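PDB 1XDI: Rv3303c-lpdA from Mycobacterium tuberculosis, which catalyses the FAD-dependent reduction of quinones such as menadione by NADH or NADPH and may contribute to resistance against reactive oxygen intermediates. Local coordinates for residues 128-133 / 140-145; 385-390 / 397-402; 213-218 / 241-246; 367-372 / 403-408; 250-255 / 265-270. All blocks are in the same frame, centred on the assembly; numbering follows the deposited sequence.

The five contacts show how chemistry follows position in a modular flavoenzyme. None is wholly buried: contacts 1, 2 and 4 are partly buried, whereas 3 and 5 lie at the surface. Contact 1, a fully bonded hairpin, is backed by apolar side chains and carries a salt-bridge network on its other face. Contacts 2 and 4 share strand 401-407 of the dimerisation domain, the first joining a turn to the strand and the loop before it by one backbone bond and one arginine-to-carbonyl bond, the second packing a helix start on a phenylalanine. Contacts 3 and 5, sparse and mostly made by backbone, belong to one region and meet where the Phe-241 ring packs against Val-266.

Contact 1. Residues 128-133 / 140-145; sequences RHRIKA and TSEHEA
Glu-142 OE1 is gripped by two nitrogens of one guanidinium: NE and NH2 of Arg-130 both donate to it, in weak bonds, with NH2 at 3.1 Å. The carboxylate stands almost perpendicular to the guanidinium, their planes 85° apart, which agrees with the bent N-H paths. Glu-144 completes the salt-bridge network through Arg-130 NH1, although its OE2 is less surely placed. Its CB lies over one face of the Arg-128 guanidinium, and a water donates to both Arg-128 O and Glu-144 OE1. On the opposite face of the hairpin, Ile-131 CD1 meets Ala-145 CB at 4.0 Å, and both side chains pack on Val-6 of strand 3-8. Between the faces run three antiparallel hydrogen-bonded pairs, including Ile-131 N to His-143 O at 2.7 Å. On the same face as Ile-131, Ser-141 OG and His-143 NE2 are hydrogen-bonded (2.9 Å), the hydroxyl in the ring plane. The arrangement is a beta hairpin of the three-stranded antiparallel sheet that accompanies the parallel FAD-binding sheet in this flavoprotein family.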
# COMPACT_ATOMS: atom_id res chain seq x y z
N ARG A 128 13.08 -24.25 30.04
CA ARG A 128 14.35 -24.52 29.39
C ARG A 128 14.51 -26.01 29.14
O ARG A 128 14.28 -26.82 30.03
CB ARG A 128 15.49 -23.96 30.25
CG ARG A 128 16.85 -24.62 30.01
CD ARG A 128 18.01 -23.99 30.78
NE ARG A 128 18.56 -22.84 30.08
CZ ARG A 128 19.81 -22.39 30.25
NH1 ARG A 128 20.62 -23.02 31.10
NH2 ARG A 128 20.24 -21.32 29.57
N HIS A 129 14.94 -26.37 27.94
CA HIS A 129 15.11 -27.76 27.56
C HIS A 129 16.52 -28.25 27.56
O HIS A 129 17.46 -27.48 27.78
CB HIS A 129 14.52 -27.96 26.19
CG HIS A 129 13.11 -27.50 26.11
ND1 HIS A 129 12.11 -28.09 26.85
CD2 HIS A 129 12.52 -26.53 25.37
CE1 HIS A 129 10.96 -27.51 26.57
NE2 HIS A 129 11.18 -26.57 25.67
N ARG A 130 16.68 -29.54 27.33
CA ARG A 130 17.97 -30.15 27.32
C ARG A 130 18.09 -31.12 26.14
O ARG A 130 17.26 -32.02 25.94
CB ARG A 130 18.19 -30.87 28.64
CG ARG A 130 19.58 -30.68 29.19
CD ARG A 130 19.88 -31.47 30.45
NE ARG A 130 21.31 -31.75 30.37
CZ ARG A 130 22.25 -31.13 31.08
NH1 ARG A 130 21.90 -30.20 31.98
NH2 ARG A 130 23.55 -31.37 30.83
N ILE A 131 19.14 -30.93 25.35
CA ILE A 131 19.38 -31.75 24.17
C ILE A 131 20.70 -32.49 24.22
O ILE A 131 21.65 -31.99 24.81
CB ILE A 131 19.32 -30.89 22.95
CG1 ILE A 131 17.86 -30.43 22.78
CG2 ILE A 131 19.90 -31.64 21.76
CD1 ILE A 131 17.71 -29.21 21.92
N LYS A 132 20.75 -33.68 23.62
CA LYS A 132 21.97 -34.49 23.61
C LYS A 132 22.41 -34.71 22.19
O LYS A 132 21.59 -35.08 21.35
CB LYS A 132 21.70 -35.86 24.26
CG LYS A 132 22.75 -36.93 23.94
CD LYS A 132 22.69 -38.11 24.89
CE LYS A 132 21.56 -39.09 24.56
NZ LYS A 132 21.47 -40.18 25.58
N ALA A 133 23.69 -34.51 21.89
CA ALA A 133 24.16 -34.72 20.51
C ALA A 133 24.99 -35.96 20.51
O ALA A 133 25.86 -36.10 21.35
CB ALA A 133 24.99 -33.53 20.02
N THR A 140 29.44 -38.06 23.13
CA THR A 140 28.20 -37.33 23.38
C THR A 140 28.37 -36.08 24.19
O THR A 140 29.11 -36.05 25.14
CB THR A 140 27.08 -38.20 24.10
OG1 THR A 140 27.49 -38.50 25.44
CG2 THR A 140 26.77 -39.49 23.33
N SER A 141 27.67 -35.03 23.80
CA SER A 141 27.69 -33.80 24.54
C SER A 141 26.22 -33.45 24.91
O SER A 141 25.29 -33.90 24.22
CB SER A 141 28.35 -32.72 23.69
OG SER A 141 27.72 -32.57 22.43
N GLU A 142 25.99 -32.72 26.00
CA GLU A 142 24.62 -32.35 26.38
C GLU A 142 24.52 -30.83 26.24
O GLU A 142 25.50 -30.14 26.43
CB GLU A 142 24.30 -32.83 27.82
CG GLU A 142 23.67 -34.23 27.82
CD GLU A 142 23.61 -34.97 29.18
OE1 GLU A 142 23.19 -34.40 30.22
OE2 GLU A 142 23.96 -36.18 29.17
N HIS A 143 23.35 -30.31 25.88
CA HIS A 143 23.17 -28.86 25.66
C HIS A 143 21.84 -28.25 26.20
O HIS A 143 20.76 -28.82 26.00
CB HIS A 143 23.28 -28.57 24.15
CG HIS A 143 24.57 -29.01 23.53
ND1 HIS A 143 25.50 -28.11 23.04
CD2 HIS A 143 25.08 -30.24 23.30
CE1 HIS A 143 26.52 -28.78 22.53
NE2 HIS A 143 26.29 -30.07 22.68
N GLU A 144 21.90 -27.11 26.89
CA GLU A 144 20.70 -26.45 27.42
C GLU A 144 20.06 -25.65 26.31
O GLU A 144 20.79 -25.09 25.49
CB GLU A 144 21.03 -25.55 28.58
CG GLU A 144 21.51 -26.28 29.87
CD GLU A 144 20.44 -27.26 30.44
OE1 GLU A 144 19.30 -26.81 30.75
OE2 GLU A 144 20.77 -28.47 30.54
N ALA A 145 18.73 -25.58 26.30
CA ALA A 145 18.04 -24.85 25.25
C ALA A 145 16.81 -24.06 25.65
O ALA A 145 15.80 -24.58 26.09
CB ALA A 145 17.66 -25.84 24.11
O HOH W 1 16.38 -28.05 31.50

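Contact 2. Residues 385-390 / 397-402; sequences PLRTNA and MRHGFV
Pro-385 meets Phe-401 through its CA, 3.8 Å from Phe-401 CB, in a non-hydrogen-bonded antiparallel pair whose side chains diverge. One residue on, Leu-386 N donates to Gly-400 O at 2.8 Å; the nitrogen stands well above the carbonyl plane, 48° out of it, and a water donates to the same oxygen. The Leu-386 side chain is buried: CD1 lies 3.4 Å from Phe-401 N, while CD2 reaches Val-402 CG2 at 4.1 Å. Ser-456 of helix 454-464 and Ala-420 of strand 413-420 also touch this leucine. Here strand 379-385 ends and pulls away from its antiparallel neighbour 401-407 in the dimerisation-domain sheet, turning through a type I beta turn from Leu-386 to Asn-389.

Arg-387, inside that turn, places CG between its backbone N and carbonyl carbon (chi1 68°), and the chain then runs extended to NE. Its NH1 donates to Arg-398 O at 2.9 Å, with the oxygen near the guanidinium plane. Over one face of the same group lies Arg-398 NH2, the two planes 28° apart, a pairing of like charges that probably costs some electrostatic energy at this exposed surface. A second water donates to both Arg-387 O and Met-397 O. Further along, Thr-388 O accepts a bond from Gln-97 NE2 of the second subunit, and Asn-389 occupies the N-cap of helix 390-394.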
# COMPACT_ATOMS: atom_id res chain seq x y z
N PRO A 385 -0.55 -16.55 -24.29
CA PRO A 385 0.50 -17.40 -24.85
C PRO A 385 1.77 -16.60 -24.85
O PRO A 385 1.69 -15.37 -24.84
CB PRO A 385 0.02 -17.63 -26.25
CG PRO A 385 -1.46 -17.76 -26.05
CD PRO A 385 -1.78 -16.64 -25.08
N LEU A 386 2.94 -17.25 -24.82
CA LEU A 386 4.21 -16.52 -24.86
C LEU A 386 4.76 -16.43 -26.29
O LEU A 386 5.68 -15.64 -26.56
CB LEU A 386 5.27 -17.19 -23.96
CG LEU A 386 5.21 -16.80 -22.49
CD1 LEU A 386 5.98 -17.72 -21.54
CD2 LEU A 386 5.70 -15.39 -22.44
N ARG A 387 4.19 -17.20 -27.22
CA ARG A 387 4.80 -17.21 -28.52
C ARG A 387 4.75 -15.95 -29.29
O ARG A 387 5.55 -15.77 -30.22
CB ARG A 387 4.34 -18.39 -29.35
CG ARG A 387 2.95 -18.45 -29.80
CD ARG A 387 2.80 -19.89 -30.08
NE ARG A 387 1.85 -20.24 -31.12
CZ ARG A 387 1.65 -21.48 -31.55
NH1 ARG A 387 2.32 -22.51 -31.04
NH2 ARG A 387 0.81 -21.69 -32.53
N THR A 388 3.86 -15.05 -28.92
CA THR A 388 3.81 -13.78 -29.60
C THR A 388 4.85 -12.81 -29.06
O THR A 388 5.11 -11.76 -29.64
CB THR A 388 2.40 -13.18 -29.53
OG1 THR A 388 2.03 -12.86 -28.17
CG2 THR A 388 1.45 -14.18 -30.10
N ASN A 389 5.46 -13.20 -27.95
CA ASN A 389 6.50 -12.43 -27.27
C ASN A 389 7.83 -12.59 -28.08
O ASN A 389 8.25 -13.71 -28.34
CB ASN A 389 6.62 -12.98 -25.84
CG ASN A 389 7.62 -12.20 -24.98
OD1 ASN A 389 8.80 -12.13 -25.33
ND2 ASN A 389 7.17 -11.63 -23.87
N ALA A 390 8.49 -11.50 -28.49
CA ALA A 390 9.74 -11.62 -29.26
C ALA A 390 10.84 -12.46 -28.55
O ALA A 390 11.51 -13.30 -29.17
CB ALA A 390 10.29 -10.22 -29.62
N MET A 397 10.35 -20.88 -28.19
CA MET A 397 9.29 -21.36 -27.31
C MET A 397 8.02 -21.24 -28.10
O MET A 397 7.70 -20.15 -28.60
CB MET A 397 9.12 -20.49 -26.09
CG MET A 397 10.32 -20.33 -25.21
SD MET A 397 9.97 -19.14 -23.92
CE MET A 397 11.54 -18.40 -23.78
N ARG A 398 7.29 -22.34 -28.18
CA ARG A 398 6.04 -22.34 -28.90
C ARG A 398 4.82 -22.71 -28.04
O ARG A 398 3.68 -22.56 -28.46
CB ARG A 398 6.18 -23.25 -30.07
CG ARG A 398 7.21 -22.73 -31.01
CD ARG A 398 7.30 -23.59 -32.24
NE ARG A 398 5.98 -23.84 -32.79
CZ ARG A 398 5.15 -22.89 -33.21
NH1 ARG A 398 5.52 -21.61 -33.14
NH2 ARG A 398 3.94 -23.22 -33.65
N HIS A 399 5.04 -23.15 -26.81
CA HIS A 399 3.90 -23.54 -26.02
C HIS A 399 3.86 -22.93 -24.64
O HIS A 399 2.98 -23.29 -23.81
CB HIS A 399 3.89 -25.05 -25.95
CG HIS A 399 3.95 -25.70 -27.29
ND1 HIS A 399 2.86 -25.80 -28.12
CD2 HIS A 399 4.98 -26.28 -27.95
CE1 HIS A 399 3.21 -26.41 -29.23
NE2 HIS A 399 4.49 -26.72 -29.16
N GLY A 400 4.77 -21.99 -24.40
CA GLY A 400 4.79 -21.33 -23.10
C GLY A 400 3.65 -20.34 -22.97
O GLY A 400 3.01 -19.96 -23.98
N PHE A 401 3.39 -19.90 -21.74
CA PHE A 401 2.31 -18.91 -21.51
C PHE A 401 2.36 -18.32 -20.12
O PHE A 401 2.99 -18.84 -19.24
CB PHE A 401 0.91 -19.54 -21.75
CG PHE A 401 0.51 -20.60 -20.73
CD1 PHE A 401 0.17 -20.25 -19.43
CD2 PHE A 401 0.46 -21.92 -21.06
CE1 PHE A 401 -0.20 -21.19 -18.51
CE2 PHE A 401 0.08 -22.86 -20.13
CZ PHE A 401 -0.25 -22.50 -18.87
N VAL A 402 1.64 -17.22 -19.94
CA VAL A 402 1.52 -16.58 -18.64
C VAL A 402 0.08 -16.43 -18.31
O VAL A 402 -0.68 -15.92 -19.11
CB VAL A 402 2.12 -15.20 -18.62
CG1 VAL A 402 1.82 -14.52 -17.29
CG2 VAL A 402 3.59 -15.33 -18.88
O HOH W 2 3.30 -19.81 -26.45
O HOH W 3 7.47 -18.26 -30.64

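Contact 3. Residues 213-218 / 241-246; sequences SQDHVL and FKNARA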
# COMPACT_ATOMS: atom_id res chain seq x y z
N SER A 213 0.26 -43.68 -10.70
CA SER A 213 -0.95 -43.96 -9.92
C SER A 213 -2.06 -43.11 -10.46
O SER A 213 -3.23 -43.47 -10.40
CB SER A 213 -0.78 -43.61 -8.46
OG SER A 213 0.56 -43.32 -8.16
N GLN A 214 -1.72 -41.97 -11.02
CA GLN A 214 -2.76 -41.09 -11.52
C GLN A 214 -2.88 -41.17 -13.05
O GLN A 214 -2.31 -42.05 -13.69
CB GLN A 214 -2.47 -39.66 -11.05
CG GLN A 214 -3.24 -39.23 -9.77
CD GLN A 214 -3.17 -40.26 -8.63
OE1 GLN A 214 -2.08 -40.70 -8.25
NE2 GLN A 214 -4.32 -40.62 -8.08
N ASP A 215 -3.65 -40.23 -13.59
CA ASP A 215 -3.89 -40.05 -15.01
C ASP A 215 -2.69 -39.65 -15.85
O ASP A 215 -2.61 -39.93 -17.03
CB ASP A 215 -4.89 -38.93 -15.15
CG ASP A 215 -6.16 -39.40 -15.67
OD1 ASP A 215 -6.27 -40.63 -15.79
OD2 ASP A 215 -7.03 -38.57 -15.96
N HIS A 216 -1.78 -38.91 -15.22
CA HIS A 216 -0.61 -38.37 -15.91
C HIS A 216 0.69 -38.71 -15.22
O HIS A 216 0.72 -39.03 -14.03
CB HIS A 216 -0.66 -36.83 -15.95
CG HIS A 216 -1.90 -36.26 -16.58
ND1 HIS A 216 -3.19 -36.56 -16.17
CD2 HIS A 216 -2.03 -35.32 -17.56
CE1 HIS A 216 -4.05 -35.84 -16.86
NE2 HIS A 216 -3.37 -35.08 -17.71
N VAL A 217 1.77 -38.60 -15.98
CA VAL A 217 3.10 -38.81 -15.42
C VAL A 217 3.24 -37.73 -14.38
O VAL A 217 3.67 -37.99 -13.26
CB VAL A 217 4.19 -38.53 -16.44
CG1 VAL A 217 5.54 -38.52 -15.72
CG2 VAL A 217 4.16 -39.55 -17.55
N LEU A 218 2.87 -36.51 -14.76
CA LEU A 218 2.93 -35.34 -13.88
C LEU A 218 1.53 -34.82 -13.66
O LEU A 218 1.06 -34.00 -14.44
CB LEU A 218 3.76 -34.24 -14.54
CG LEU A 218 4.25 -32.97 -13.83
CD1 LEU A 218 3.98 -31.77 -14.70
CD2 LEU A 218 3.60 -32.84 -12.49
N PHE A 241 1.81 -46.48 -18.00
CA PHE A 241 0.67 -47.33 -17.66
C PHE A 241 -0.07 -46.40 -16.67
O PHE A 241 0.44 -46.17 -15.55
CB PHE A 241 1.05 -48.60 -16.86
CG PHE A 241 1.85 -49.62 -17.64
CD1 PHE A 241 1.27 -50.34 -18.68
CD2 PHE A 241 3.18 -49.89 -17.29
CE1 PHE A 241 2.00 -51.30 -19.34
CE2 PHE A 241 3.92 -50.85 -17.95
CZ PHE A 241 3.34 -51.56 -18.97
N LYS A 242 -1.23 -45.87 -17.05
CA LYS A 242 -1.99 -45.00 -16.13
C LYS A 242 -2.65 -45.84 -15.07
O LYS A 242 -2.91 -47.00 -15.31
CB LYS A 242 -3.14 -44.25 -16.84
CG LYS A 242 -2.75 -43.20 -17.88
CD LYS A 242 -3.68 -43.30 -19.07
CE LYS A 242 -3.57 -42.12 -19.98
NZ LYS A 242 -4.72 -41.23 -19.63
N ASN A 243 -2.92 -45.23 -13.92
CA ASN A 243 -3.61 -45.86 -12.80
C ASN A 243 -3.15 -47.22 -12.37
O ASN A 243 -3.95 -48.13 -12.22
CB ASN A 243 -5.11 -45.91 -13.09
CG ASN A 243 -5.68 -44.56 -13.45
OD1 ASN A 243 -5.38 -43.54 -12.81
ND2 ASN A 243 -6.50 -44.54 -14.49
N ALA A 244 -1.86 -47.36 -12.16
CA ALA A 244 -1.36 -48.63 -11.73
C ALA A 244 -0.38 -48.39 -10.62
O ALA A 244 0.25 -47.33 -10.55
CB ALA A 244 -0.71 -49.35 -12.90
N ARG A 245 -0.30 -49.35 -9.71
CA ARG A 245 0.61 -49.27 -8.59
C ARG A 245 1.53 -50.50 -8.71
O ARG A 245 1.11 -51.58 -9.19
CB ARG A 245 -0.13 -49.32 -7.26
CG ARG A 245 -1.31 -48.32 -7.05
CD ARG A 245 -1.83 -48.41 -5.56
NE ARG A 245 -3.10 -47.70 -5.31
CZ ARG A 245 -3.72 -47.63 -4.12
NH1 ARG A 245 -3.16 -48.21 -3.04
NH2 ARG A 245 -4.89 -46.98 -3.98
N ALA A 246 2.78 -50.36 -8.30
CA ALA A 246 3.66 -51.49 -8.39
C ALA A 246 3.46 -52.42 -7.19
O ALA A 246 3.73 -52.05 -6.04
CB ALA A 246 5.07 -51.00 -8.46
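Asn-243 N donates to Gln-214 O over 3.2 Å, the one hydrogen bond established between the two loops. It is nearly straight at the hydrogen (171°), yet the nitrogen sits 46° above the carbonyl plane. Next to it, Asn-243 CA makes a CH...O contact with Ser-213 O at 3.4 Å. Asn-243 itself has left-handed backbone torsions, which turn the chain at this point. Lys-242 lays its aliphatic part against the neighbouring carbonyl, CG being 3.4 Å from Asp-215 O, and its NZ stops 4.2 Å from Asp-215 OD1, near enough for attraction but beyond a salt bridge.

The loops follow strands 208-211 and 239-241, adjacent in a five-stranded parallel sheet of Rossmann type, so the contact lies just beyond the ends of two neighbouring strands. Backbone bonds of Phe-241 and Ala-244 with Ala-212 hold the loops in line. Farther out, Ser-190 OG accepts from Gln-214 N and, weakly, from Ser-213 N. Phe-241 and Ala-244 both rest on Met-260 of strand 256-260.

Contact 4. Residues 367-372 / 403-408; sequences VPQSVI and KIFCRR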
# COMPACT_ATOMS: atom_id res chain seq x y z
N VAL A 367 -4.37 -18.62 -5.76
CA VAL A 367 -5.54 -19.39 -6.09
C VAL A 367 -5.42 -20.16 -7.37
O VAL A 367 -5.01 -19.61 -8.36
CB VAL A 367 -6.80 -18.49 -6.19
CG1 VAL A 367 -8.04 -19.36 -6.39
CG2 VAL A 367 -6.98 -17.67 -4.92
N PRO A 368 -5.76 -21.45 -7.37
CA PRO A 368 -5.66 -22.18 -8.64
C PRO A 368 -6.78 -21.77 -9.59
O PRO A 368 -7.80 -21.30 -9.13
CB PRO A 368 -5.79 -23.64 -8.21
CG PRO A 368 -5.18 -23.64 -6.85
CD PRO A 368 -5.72 -22.37 -6.23
N GLN A 369 -6.61 -21.94 -10.91
CA GLN A 369 -7.75 -21.58 -11.75
C GLN A 369 -8.90 -22.51 -11.37
O GLN A 369 -10.05 -22.08 -11.46
CB GLN A 369 -7.49 -21.67 -13.27
CG GLN A 369 -8.40 -20.67 -13.98
CD GLN A 369 -8.28 -20.60 -15.49
OE1 GLN A 369 -7.19 -20.46 -16.05
NE2 GLN A 369 -9.42 -20.66 -16.15
N SER A 370 -8.59 -23.75 -10.95
CA SER A 370 -9.62 -24.72 -10.52
C SER A 370 -10.68 -23.97 -9.73
O SER A 370 -11.85 -23.86 -10.16
CB SER A 370 -9.07 -25.78 -9.55
OG SER A 370 -7.97 -26.48 -10.07
N VAL A 371 -10.25 -23.45 -8.59
CA VAL A 371 -11.11 -22.70 -7.68
C VAL A 371 -11.88 -21.52 -8.28
O VAL A 371 -13.09 -21.40 -8.10
CB VAL A 371 -10.29 -22.20 -6.47
CG1 VAL A 371 -11.09 -21.24 -5.63
CG2 VAL A 371 -9.88 -23.39 -5.62
N ILE A 372 -11.19 -20.63 -8.97
CA ILE A 372 -11.88 -19.47 -9.51
C ILE A 372 -13.06 -19.97 -10.31
O ILE A 372 -14.19 -19.47 -10.13
CB ILE A 372 -10.94 -18.61 -10.38
CG1 ILE A 372 -9.79 -18.08 -9.52
CG2 ILE A 372 -11.69 -17.46 -10.94
CD1 ILE A 372 -8.68 -17.47 -10.28
N LYS A 403 -0.30 -16.91 -17.12
CA LYS A 403 -1.66 -16.80 -16.55
C LYS A 403 -1.63 -15.90 -15.30
O LYS A 403 -0.89 -16.15 -14.38
CB LYS A 403 -2.23 -18.17 -16.08
CG LYS A 403 -3.04 -18.99 -17.12
CD LYS A 403 -3.76 -20.19 -16.43
CE LYS A 403 -4.35 -21.18 -17.47
NZ LYS A 403 -4.95 -22.46 -16.91
N ILE A 404 -2.44 -14.87 -15.26
CA ILE A 404 -2.50 -14.03 -14.08
C ILE A 404 -3.96 -13.99 -13.59
O ILE A 404 -4.87 -13.91 -14.41
CB ILE A 404 -1.95 -12.63 -14.45
CG1 ILE A 404 -0.48 -12.54 -14.03
CG2 ILE A 404 -2.78 -11.54 -13.80
CD1 ILE A 404 0.23 -11.34 -14.67
N PHE A 405 -4.19 -14.10 -12.28
CA PHE A 405 -5.56 -14.08 -11.72
C PHE A 405 -5.79 -12.91 -10.80
O PHE A 405 -4.93 -12.61 -9.99
CB PHE A 405 -5.89 -15.32 -10.88
CG PHE A 405 -5.62 -16.59 -11.54
CD1 PHE A 405 -5.96 -16.79 -12.88
CD2 PHE A 405 -4.95 -17.59 -10.84
CE1 PHE A 405 -5.64 -17.99 -13.54
CE2 PHE A 405 -4.61 -18.79 -11.46
CZ PHE A 405 -4.95 -18.99 -12.82
N CYS A 406 -6.94 -12.26 -10.87
CA CYS A 406 -7.14 -11.14 -9.98
C CYS A 406 -8.50 -10.91 -9.42
O CYS A 406 -9.52 -11.25 -10.01
CB CYS A 406 -6.64 -9.84 -10.61
SG CYS A 406 -7.73 -9.10 -11.85
N ARG A 407 -8.51 -10.30 -8.25
CA ARG A 407 -9.73 -9.96 -7.58
C ARG A 407 -10.66 -9.18 -8.57
O ARG A 407 -10.20 -8.35 -9.36
CB ARG A 407 -9.37 -9.11 -6.39
CG ARG A 407 -10.30 -9.32 -5.24
CD ARG A 407 -10.13 -10.70 -4.66
NE ARG A 407 -8.95 -10.76 -3.80
CZ ARG A 407 -8.69 -11.79 -3.01
NH1 ARG A 407 -9.53 -12.83 -2.97
NH2 ARG A 407 -7.59 -11.79 -2.25
N ARG A 408 -11.96 -9.50 -8.54
CA ARG A 408 -12.99 -8.91 -9.41
C ARG A 408 -13.11 -7.40 -9.38
O ARG A 408 -13.05 -6.73 -10.39
CB ARG A 408 -14.35 -9.46 -9.02
CG ARG A 408 -14.71 -10.75 -9.65
CD ARG A 408 -15.65 -10.51 -10.79
NE ARG A 408 -15.86 -11.74 -11.55
CZ ARG A 408 -16.20 -11.77 -12.84
NH1 ARG A 408 -16.38 -10.63 -13.53
NH2 ARG A 408 -16.33 -12.95 -13.46
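Ile-372 and Phe-405 make the tight part of this contact: the isoleucine CD1 sits over one face of the phenylalanine ring, 3.4 Å from CG, and also lies close to CB. Phe-405 CG, anti to the carbonyl carbon (chi1 -52°), is the ring atom nearest Ile-372 CD1. At the far end of the ring, Gln-369 CB approaches CZ of Phe-405 at 3.7 Å, and Gln-369 CG lies 3.9 Å from Phe-405 CE1. Val-367 O comes in obliquely beside CD2 and CE2 of Phe-405, so a backbone carbonyl as well as side chains touches the ring.

In fold terms the short helix 369-374, with Pro-368 at its N-cap, packs against strand 401-407 of the five-stranded antiparallel sheet of the dimerisation domain. Ile-414 of strand 413-420 and Thr-381 of strand 379-385 touch the same ring from within the sheet.

The polar side, toward the partly exposed Gln-369, is held across the contact by a weak bond alone. Gln-369 crosses Lys-403 at about a right angle, and its OE1 receives that bond from Lys-403 NZ at 3.1 Å. The ammonium is held chiefly by salt bridges to Asp-224 and Asp-222, which tie the strand to the start of helix 223-235; the two carboxylates would be expected to favour its charged form. Gln-369 NE2 turns to Asp-373 OD2, one helical turn on.

Contact 5. Residues 250-255 / 265-270; sequences TRTGAG and TVEGSH
Thr-252 approaches Glu-267 at the surface. From its CB, directed toward the opposite segment, two branches part. OG1 stands between the backbone N and the carbonyl carbon (chi1 79°), 3.9 Å from Glu-267 OE1, and accepts a weak, bent bond from Gly-255 N at 3.2 Å. CG2, the other branch, comes within 4.1 Å of the same Glu-267 OE1. A single carboxylate oxygen thus lies near both branches, with no hydrogen bond between the side chains.

Residues 252-255 form the turn between strands 246-251 and 256-260 of a three-stranded antiparallel sheet, in which 265-268 pairs with the far side of 256-260. The turn is closed weakly by Thr-252 N to Gly-255 O. Gly-255 CA then faces two carbonyls, making CH...O contacts with Gly-268 O at 3.2 Å and with Ser-269 O at 3.6 Å. Beyond them, Gly-268 bonds to Val-256 through the backbone, while His-184 takes up Ser-269 OG through its N and Glu-267 O through its ND1.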
# COMPACT_ATOMS: atom_id res chain seq x y z
N THR A 250 11.09 -56.86 -8.53
CA THR A 250 12.05 -57.96 -8.43
C THR A 250 13.24 -57.72 -9.32
O THR A 250 13.17 -56.98 -10.30
CB THR A 250 11.44 -59.26 -8.95
OG1 THR A 250 10.15 -59.45 -8.36
CG2 THR A 250 12.32 -60.44 -8.64
N ARG A 251 14.32 -58.41 -9.00
CA ARG A 251 15.53 -58.32 -9.80
C ARG A 251 15.68 -59.51 -10.74
O ARG A 251 15.72 -60.65 -10.32
CB ARG A 251 16.72 -58.24 -8.88
CG ARG A 251 17.75 -57.36 -9.44
CD ARG A 251 18.61 -56.84 -8.34
NE ARG A 251 19.85 -56.31 -8.87
CZ ARG A 251 21.03 -56.88 -8.70
NH1 ARG A 251 21.14 -58.01 -7.99
NH2 ARG A 251 22.09 -56.31 -9.22
N THR A 252 15.74 -59.25 -12.03
CA THR A 252 15.86 -60.35 -12.97
C THR A 252 17.28 -60.52 -13.39
O THR A 252 18.20 -59.96 -12.81
CB THR A 252 15.04 -60.11 -14.24
OG1 THR A 252 15.74 -59.21 -15.11
CG2 THR A 252 13.73 -59.51 -13.88
N GLY A 253 17.44 -61.32 -14.43
CA GLY A 253 18.74 -61.60 -14.96
C GLY A 253 19.62 -60.38 -14.95
O GLY A 253 20.38 -60.16 -14.01
N ALA A 254 19.51 -59.56 -15.98
CA ALA A 254 20.36 -58.39 -16.01
C ALA A 254 19.56 -57.12 -15.79
O ALA A 254 20.12 -56.04 -15.61
CB ALA A 254 21.08 -58.33 -17.34
N GLY A 255 18.24 -57.26 -15.77
CA GLY A 255 17.43 -56.08 -15.57
C GLY A 255 16.64 -56.06 -14.28
O GLY A 255 17.13 -56.37 -13.19
N THR A 265 3.09 -57.07 -16.32
CA THR A 265 4.45 -56.77 -15.88
C THR A 265 5.20 -55.92 -16.92
O THR A 265 4.73 -55.82 -18.03
CB THR A 265 5.21 -58.11 -15.61
OG1 THR A 265 4.98 -59.02 -16.69
CG2 THR A 265 4.74 -58.76 -14.30
N VAL A 266 6.30 -55.24 -16.56
CA VAL A 266 7.14 -54.49 -17.55
C VAL A 266 8.55 -54.91 -17.21
O VAL A 266 8.81 -55.39 -16.10
CB VAL A 266 7.19 -52.95 -17.43
CG1 VAL A 266 6.95 -52.32 -18.78
CG2 VAL A 266 6.22 -52.48 -16.44
N GLU A 267 9.47 -54.71 -18.12
CA GLU A 267 10.84 -55.08 -17.82
C GLU A 267 11.85 -53.96 -18.17
O GLU A 267 11.86 -53.45 -19.27
CB GLU A 267 11.22 -56.39 -18.57
CG GLU A 267 10.76 -57.71 -17.91
CD GLU A 267 11.85 -58.82 -17.94
OE1 GLU A 267 13.07 -58.48 -17.83
OE2 GLU A 267 11.50 -60.03 -18.04
N GLY A 268 12.69 -53.55 -17.26
CA GLY A 268 13.64 -52.54 -17.66
C GLY A 268 15.05 -52.93 -17.20
O GLY A 268 15.28 -54.05 -16.70
N SER A 269 16.01 -52.03 -17.39
CA SER A 269 17.33 -52.33 -16.89
C SER A 269 17.33 -51.94 -15.40
O SER A 269 17.91 -52.66 -14.56
CB SER A 269 18.40 -51.54 -17.61
OG SER A 269 17.91 -50.27 -17.99
N HIS A 270 16.63 -50.84 -15.10
CA HIS A 270 16.57 -50.29 -13.74
C HIS A 270 15.18 -49.81 -13.35
O HIS A 270 14.36 -49.51 -14.21
CB HIS A 270 17.49 -49.07 -13.61
CG HIS A 270 18.82 -49.22 -14.27
ND1 HIS A 270 20.00 -49.33 -13.55
CD2 HIS A 270 19.16 -49.31 -15.57
CE1 HIS A 270 21.01 -49.48 -14.39
NE2 HIS A 270 20.52 -49.47 -15.62